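Local coordinates for cysteine hydrolase (Vibrio cholerae, PDB 6V98), which is a type VI secretion system effector, probably a cysteine hydrolase of the papain-like peptidase clan, that Vibrio cholerae probably delivers into rival cells, at residues G111-V116 with L190-K195; P13-S18 with S107-R112. All blocks are in the same frame, centred on the assembly; numbering follows the deposited sequence.

Interaction 1. Residues G111-V116 with L190-K195; sequences GRISGV and LDYDYK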
loop_
_atom_site.group_PDB
_atom_site.type_symbol
_atom_site.label_atom_id
_atom_site.label_comp_id
_atom_site.label_asym_id
_atom_site.label_seq_id
_atom_site.Cartn_x
_atom_site.Cartn_y
_atom_site.Cartn_z
ATOM N N GLY A 111 -13.570 1.521 -4.901
ATOM C CA GLY A 111 -13.150 1.376 -6.272
ATOM C C GLY A 111 -12.247 0.166 -6.473
ATOM O O GLY A 111 -11.892 -0.557 -5.540
ATOM N N ARG A 112 -11.859 -0.023 -7.731
ATOM C CA ARG A 112 -10.987 -1.134 -8.085
ATOM C C ARG A 112 -9.568 -0.878 -7.594
ATOM O O ARG A 112 -9.177 0.254 -7.295
ATOM C CB ARG A 112 -10.971 -1.369 -9.603
ATOM C CG ARG A 112 -10.176 -0.332 -10.406
ATOM C CD ARG A 112 -10.391 -0.488 -11.909
ATOM N NE ARG A 112 -9.773 0.589 -12.694
ATOM C CZ ARG A 112 -8.571 0.509 -13.264
ATOM N NH1 ARG A 112 -7.832 -0.591 -13.132
ATOM N NH2 ARG A 112 -8.102 1.527 -13.973
ATOM N N ILE A 113 -8.788 -1.956 -7.532
ATOM C CA ILE A 113 -7.406 -1.915 -7.072
ATOM C C ILE A 113 -6.508 -2.373 -8.209
ATOM O O ILE A 113 -6.817 -3.359 -8.886
ATOM C CB ILE A 113 -7.211 -2.798 -5.827
ATOM C CG1 ILE A 113 -7.998 -2.218 -4.650
ATOM C CG2 ILE A 113 -5.702 -2.988 -5.501
ATOM C CD1 ILE A 113 -7.943 -3.036 -3.399
ATOM N N SER A 114 -5.429 -1.630 -8.447
ATOM C CA SER A 114 -4.288 -2.090 -9.229
ATOM C C SER A 114 -3.120 -2.279 -8.272
ATOM O O SER A 114 -2.784 -1.352 -7.539
ATOM C CB SER A 114 -3.909 -1.074 -10.313
ATOM O OG SER A 114 -4.955 -0.869 -11.247
ATOM N N GLY A 115 -2.497 -3.468 -8.272
ATOM C CA GLY A 115 -1.420 -3.735 -7.340
ATOM C C GLY A 115 -0.287 -4.523 -7.972
ATOM O O GLY A 115 -0.366 -4.963 -9.121
ATOM N N VAL A 116 0.789 -4.663 -7.203
ATOM C CA VAL A 116 1.864 -5.603 -7.502
ATOM C C VAL A 116 2.102 -6.434 -6.256
ATOM O O VAL A 116 1.851 -5.984 -5.133
ATOM C CB VAL A 116 3.176 -4.906 -7.946
ATOM C CG1 VAL A 116 2.969 -4.198 -9.271
ATOM C CG2 VAL A 116 3.683 -3.930 -6.855
ATOM N N LEU A 190 -1.691 -7.468 -9.692
ATOM C CA LEU A 190 -2.907 -7.762 -8.943
ATOM C C LEU A 190 -3.992 -6.820 -9.435
ATOM O O LEU A 190 -3.769 -5.608 -9.513
ATOM C CB LEU A 190 -2.690 -7.591 -7.432
ATOM C CG LEU A 190 -3.890 -7.780 -6.512
ATOM C CD1 LEU A 190 -4.492 -9.145 -6.741
ATOM C CD2 LEU A 190 -3.500 -7.606 -5.059
ATOM N N ASP A 191 -5.140 -7.379 -9.807
ATOM C CA ASP A 191 -6.306 -6.592 -10.185
ATOM C C ASP A 191 -7.494 -7.048 -9.353
ATOM O O ASP A 191 -7.720 -8.252 -9.196
ATOM C CB ASP A 191 -6.610 -6.734 -11.680
ATOM C CG ASP A 191 -5.646 -5.936 -12.543
ATOM O OD1 ASP A 191 -5.872 -4.718 -12.713
ATOM O OD2 ASP A 191 -4.658 -6.526 -13.034
ATOM N N TYR A 192 -8.246 -6.091 -8.815
ATOM C CA TYR A 192 -9.399 -6.413 -7.991
ATOM C C TYR A 192 -10.516 -5.446 -8.333
ATOM O O TYR A 192 -10.283 -4.237 -8.412
ATOM C CB TYR A 192 -9.070 -6.334 -6.492
ATOM C CG TYR A 192 -10.297 -6.339 -5.612
ATOM C CD1 TYR A 192 -10.963 -7.522 -5.323
ATOM C CD2 TYR A 192 -10.796 -5.159 -5.065
ATOM C CE1 TYR A 192 -12.092 -7.534 -4.509
ATOM C CE2 TYR A 192 -11.931 -5.163 -4.252
ATOM C CZ TYR A 192 -12.572 -6.351 -3.983
ATOM O OH TYR A 192 -13.690 -6.365 -3.178
ATOM N N ASP A 193 -11.717 -5.968 -8.542
ATOM C CA ASP A 193 -12.889 -5.129 -8.757
ATOM C C ASP A 193 -13.813 -5.237 -7.556
ATOM O O ASP A 193 -14.200 -6.344 -7.161
ATOM C CB ASP A 193 -13.637 -5.520 -10.032
ATOM C CG ASP A 193 -14.849 -4.642 -10.273
ATOM O OD1 ASP A 193 -14.661 -3.449 -10.596
ATOM O OD2 ASP A 193 -15.984 -5.141 -10.116
ATOM N N TYR A 194 -14.176 -4.082 -6.992
ATOM C CA TYR A 194 -14.998 -4.065 -5.789
ATOM C C TYR A 194 -16.436 -4.450 -6.097
ATOM O O TYR A 194 -17.058 -5.206 -5.338
ATOM C CB TYR A 194 -14.952 -2.680 -5.154
ATOM C CG TYR A 194 -15.746 -2.547 -3.864
ATOM C CD1 TYR A 194 -15.201 -2.939 -2.645
ATOM C CD2 TYR A 194 -17.023 -2.006 -3.866
ATOM C CE1 TYR A 194 -15.920 -2.812 -1.469
ATOM C CE2 TYR A 194 -17.746 -1.875 -2.695
ATOM C CZ TYR A 194 -17.182 -2.275 -1.497
ATOM O OH TYR A 194 -17.885 -2.143 -0.323
ATOM N N LYS A 195 -16.976 -3.943 -7.206
ATOM C CA LYS A 195 -18.380 -4.183 -7.523
ATOM C C LYS A 195 -18.644 -5.659 -7.780
ATOM O O LYS A 195 -19.649 -6.208 -7.321
ATOM C CB LYS A 195 -18.799 -3.340 -8.732
ATOM C CG LYS A 195 -19.286 -1.946 -8.378
ATOM C CD LYS A 195 -19.630 -1.863 -6.909
ATOM C CE LYS A 195 -20.163 -0.500 -6.541
ATOM N NZ LYS A 195 -20.610 -0.530 -5.126
HETATM O O HOH W 1 -7.871 -3.339 -11.411
HETATM O O HOH W 2 -3.931 -2.815 -12.992
#
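Tyr192 holds its CG anti to the backbone N (chi1 166°), whereas Ile113 has CG1 beside its own N and anti to the carbonyl carbon (chi1 -66°); from directly paired positions on one face of the sheet, the two side chains cross obliquely. Ile113 CD1 comes to 3.9 Å from Tyr192 CD2, and the two CB atoms pack behind this contact. The backbones of 113-116 and 190-193 run antiparallel. Ile113 and Tyr192 form one hydrogen-bonded pair, with Ile113 N 2.9 Å from Tyr192 O and Tyr192 N returning a bond to Ile113 O. Gly115 and Leu190 form the next, with Gly115 N 2.8 Å from Leu190 O. In its reciprocal bond, Leu190 N approaches Gly115 O from well above the carbonyl plane. Leu190 CB packs against the Gly115 carbonyl, 3.9 Å from Gly115 O.

On the face that carries Ser114 and Asp191, a non-hydrogen-bonded pair, the contact is polar and hydrated. One water donates to Asp191 OD1, 2.8 Å away, and to Ile113 O, while accepting from Arg112 NH1 at the edge of the guanidinium. A second, 2.7 Å from Asp191 OD1, bridges it to Ser114 OG. Arg112 NH1, 4.6 Å from Asp191 OD1, is thus linked to it through water instead of by a direct salt bridge. The Asp191 side chain also lies about 4 Å from a bound calcium ion.

These strands are neighbours in the antiparallel sheet, flanked by 5-12 and 198-202. Helix 93-107 packs against Tyr192 through Leu97 and Lys101, Ile113 also meets Val10 and Phe12 of strand 5-12, and helix 176-184 covers Ser114 on the opposite face through Ile180 and the calcium ligand Gln184.

Interaction 2. Residues P13-S18 with S107-R112; sequences PDYLIS and SGQEGR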
loop_
_atom_site.group_PDB
_atom_site.type_symbol
_atom_site.label_atom_id
_atom_site.label_comp_id
_atom_site.label_asym_id
_atom_site.label_seq_id
_atom_site.Cartn_x
_atom_site.Cartn_y
_atom_site.Cartn_z
ATOM N N PRO A 13 -7.043 3.476 -8.790
ATOM C CA PRO A 13 -6.850 4.446 -9.880
ATOM C C PRO A 13 -8.040 5.351 -10.112
ATOM O O PRO A 13 -7.879 6.401 -10.744
ATOM C CB PRO A 13 -6.591 3.562 -11.110
ATOM C CG PRO A 13 -6.581 2.149 -10.621
ATOM C CD PRO A 13 -7.257 2.114 -9.301
ATOM N N ASP A 14 -9.228 4.975 -9.645
ATOM C CA ASP A 14 -10.430 5.767 -9.862
ATOM C C ASP A 14 -10.787 6.632 -8.661
ATOM O O ASP A 14 -11.853 7.257 -8.653
ATOM C CB ASP A 14 -11.588 4.848 -10.225
ATOM C CG ASP A 14 -11.316 4.073 -11.492
ATOM O OD1 ASP A 14 -10.781 4.676 -12.449
ATOM O OD2 ASP A 14 -11.619 2.867 -11.524
ATOM N N TYR A 15 -9.918 6.660 -7.656
ATOM C CA TYR A 15 -10.080 7.484 -6.464
ATOM C C TYR A 15 -10.062 8.959 -6.840
ATOM O O TYR A 15 -9.240 9.395 -7.648
ATOM C CB TYR A 15 -8.933 7.153 -5.514
ATOM C CG TYR A 15 -8.946 7.743 -4.130
ATOM C CD1 TYR A 15 -9.311 6.964 -3.041
ATOM C CD2 TYR A 15 -8.521 9.043 -3.902
ATOM C CE1 TYR A 15 -9.281 7.469 -1.765
ATOM C CE2 TYR A 15 -8.493 9.565 -2.622
ATOM C CZ TYR A 15 -8.871 8.773 -1.559
ATOM O OH TYR A 15 -8.851 9.285 -0.287
ATOM N N LEU A 16 -10.965 9.738 -6.245
ATOM C CA LEU A 16 -11.131 11.138 -6.614
ATOM C C LEU A 16 -10.582 12.023 -5.507
ATOM O O LEU A 16 -10.997 11.903 -4.351
ATOM C CB LEU A 16 -12.600 11.469 -6.877
ATOM C CG LEU A 16 -13.152 10.879 -8.179
ATOM C CD1 LEU A 16 -14.658 10.979 -8.234
ATOM C CD2 LEU A 16 -12.520 11.565 -9.376
ATOM N N ILE A 17 -9.666 12.917 -5.867
ATOM C CA ILE A 17 -9.043 13.803 -4.887
ATOM C C ILE A 17 -9.773 15.147 -4.798
ATOM O O ILE A 17 -9.869 15.738 -3.718
ATOM C CB ILE A 17 -7.543 13.953 -5.239
ATOM C CG1 ILE A 17 -6.843 12.593 -5.078
ATOM C CG2 ILE A 17 -6.868 14.989 -4.363
ATOM C CD1 ILE A 17 -5.506 12.470 -5.790
ATOM N N SER A 18 -10.308 15.632 -5.919
ATOM C CA SER A 18 -11.224 16.771 -5.990
ATOM C C SER A 18 -10.591 18.145 -5.721
ATOM O O SER A 18 -10.878 19.100 -6.447
ATOM C CB SER A 18 -12.424 16.553 -5.049
ATOM O OG SER A 18 -13.199 15.423 -5.441
ATOM N N SER A 107 -10.511 2.603 2.626
ATOM C CA SER A 107 -9.483 3.523 2.154
ATOM C C SER A 107 -9.591 3.863 0.677
ATOM O O SER A 107 -8.910 4.786 0.229
ATOM C CB SER A 107 -8.086 2.935 2.419
ATOM O OG SER A 107 -7.871 2.756 3.804
ATOM N N GLY A 108 -10.401 3.150 -0.096
ATOM C CA GLY A 108 -10.316 3.272 -1.534
ATOM C C GLY A 108 -11.558 3.717 -2.275
ATOM O O GLY A 108 -11.650 3.485 -3.486
ATOM N N GLN A 109 -12.510 4.356 -1.585
ATOM C CA GLN A 109 -13.718 4.893 -2.218
ATOM C C GLN A 109 -14.500 3.805 -2.959
ATOM O O GLN A 109 -15.214 4.075 -3.939
ATOM C CB GLN A 109 -13.382 6.059 -3.155
ATOM C CG GLN A 109 -12.845 7.280 -2.395
ATOM C CD GLN A 109 -12.639 8.495 -3.281
ATOM O OE1 GLN A 109 -12.899 8.453 -4.481
ATOM N NE2 GLN A 109 -12.135 9.585 -2.688
ATOM N N GLU A 110 -14.363 2.568 -2.487
ATOM C CA GLU A 110 -15.103 1.434 -3.023
ATOM C C GLU A 110 -14.820 1.259 -4.507
ATOM O O GLU A 110 -15.700 0.900 -5.289
ATOM C CB GLU A 110 -16.609 1.571 -2.759
ATOM C CG GLU A 110 -16.970 1.546 -1.280
ATOM C CD GLU A 110 -18.428 1.873 -1.041
ATOM O OE1 GLU A 110 -18.770 3.064 -0.992
ATOM O OE2 GLU A 110 -19.231 0.932 -0.947
ATOM N N GLY A 111 -13.570 1.521 -4.901
ATOM C CA GLY A 111 -13.150 1.376 -6.272
ATOM C C GLY A 111 -12.247 0.166 -6.473
ATOM O O GLY A 111 -11.892 -0.557 -5.540
ATOM N N ARG A 112 -11.859 -0.023 -7.731
ATOM C CA ARG A 112 -10.987 -1.134 -8.085
ATOM C C ARG A 112 -9.568 -0.878 -7.594
ATOM O O ARG A 112 -9.177 0.254 -7.295
ATOM C CB ARG A 112 -10.971 -1.369 -9.603
ATOM C CG ARG A 112 -10.176 -0.332 -10.406
ATOM C CD ARG A 112 -10.391 -0.488 -11.909
ATOM N NE ARG A 112 -9.773 0.589 -12.694
ATOM C CZ ARG A 112 -8.571 0.509 -13.264
ATOM N NH1 ARG A 112 -7.832 -0.591 -13.132
ATOM N NH2 ARG A 112 -8.102 1.527 -13.973
HETATM O O HOH W 3 -9.990 2.738 -7.798
HETATM O O HOH W 4 -13.190 1.544 -9.739
HETATM O O HOH W 5 -14.103 7.311 -6.677
HETATM O O HOH W 6 -8.163 7.048 1.903
HETATM O O HOH W 7 -11.584 8.963 0.534
#
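Tyr15 and Gln109 form a compact part of this loop-to-loop contact. The Gln109 amide stacks on the phenol ring, their planes 17° apart, with NE2 over the ring centre and 3.5 Å from Tyr15 CZ. Extended beyond CG, the Gln109 chain carries this amide to the backbone of Leu16 and grips it twice. Leu16 N reaches Gln109 OE1, 2.9 Å away, from above the amide carbonyl plane, whereas Gln109 NE2 gives a nearly straight bond of 3.1 Å to Leu16 O, close to its amide plane. Ser107 O adds a contact at the ring edge, 3.4 Å from Tyr15 CE1, while the Tyr15 ring also meets His44. Close packing recurs where Pro13 lays CG over the centre of one guanidinium face, 3.7 Å from Arg112 CZ.

The solvent side is looser. Asp14 OD2 forms a salt bridge of 3.2 Å with Arg112 NE, bent (138°), the carboxylate and guanidinium planes 55° apart. One water connects Asp14 N to Arg112 O and another joins Asp14 OD2 to Arg112 N; at the Gln109 end, a third donates to both Asp14 O and Gln109 OE1.

Paired amide bonds thus fix the rotation of the Gln109 amide over the ring, whereas Asp14 OD2 shares its charge between a bent bond and a water, and is probably partly screened by solvent.

Interaction 1 joins two adjacent strands of the central sheet, and just over half of its touching residues are buried; interaction 2 lies nearer the surface, where the loop after strand 5-12 meets the loop between helix 93-107 and strand 113-120. Gly111 and Arg112 belong to both, so the chain passes from the loop contact straight into the sheet. Regular backbone pairing dominates interaction 1, with waters confined to the Ser114 and Asp191 face, while interaction 2 relies on side-chain polar bonds and stacking, its waters spanning backbone and side-chain atoms of two loops. The contacts also touch directly: Pro13 CG packs 3.5 Å from Ser114 OG, and the side chains of Tyr194 and Glu110 meet.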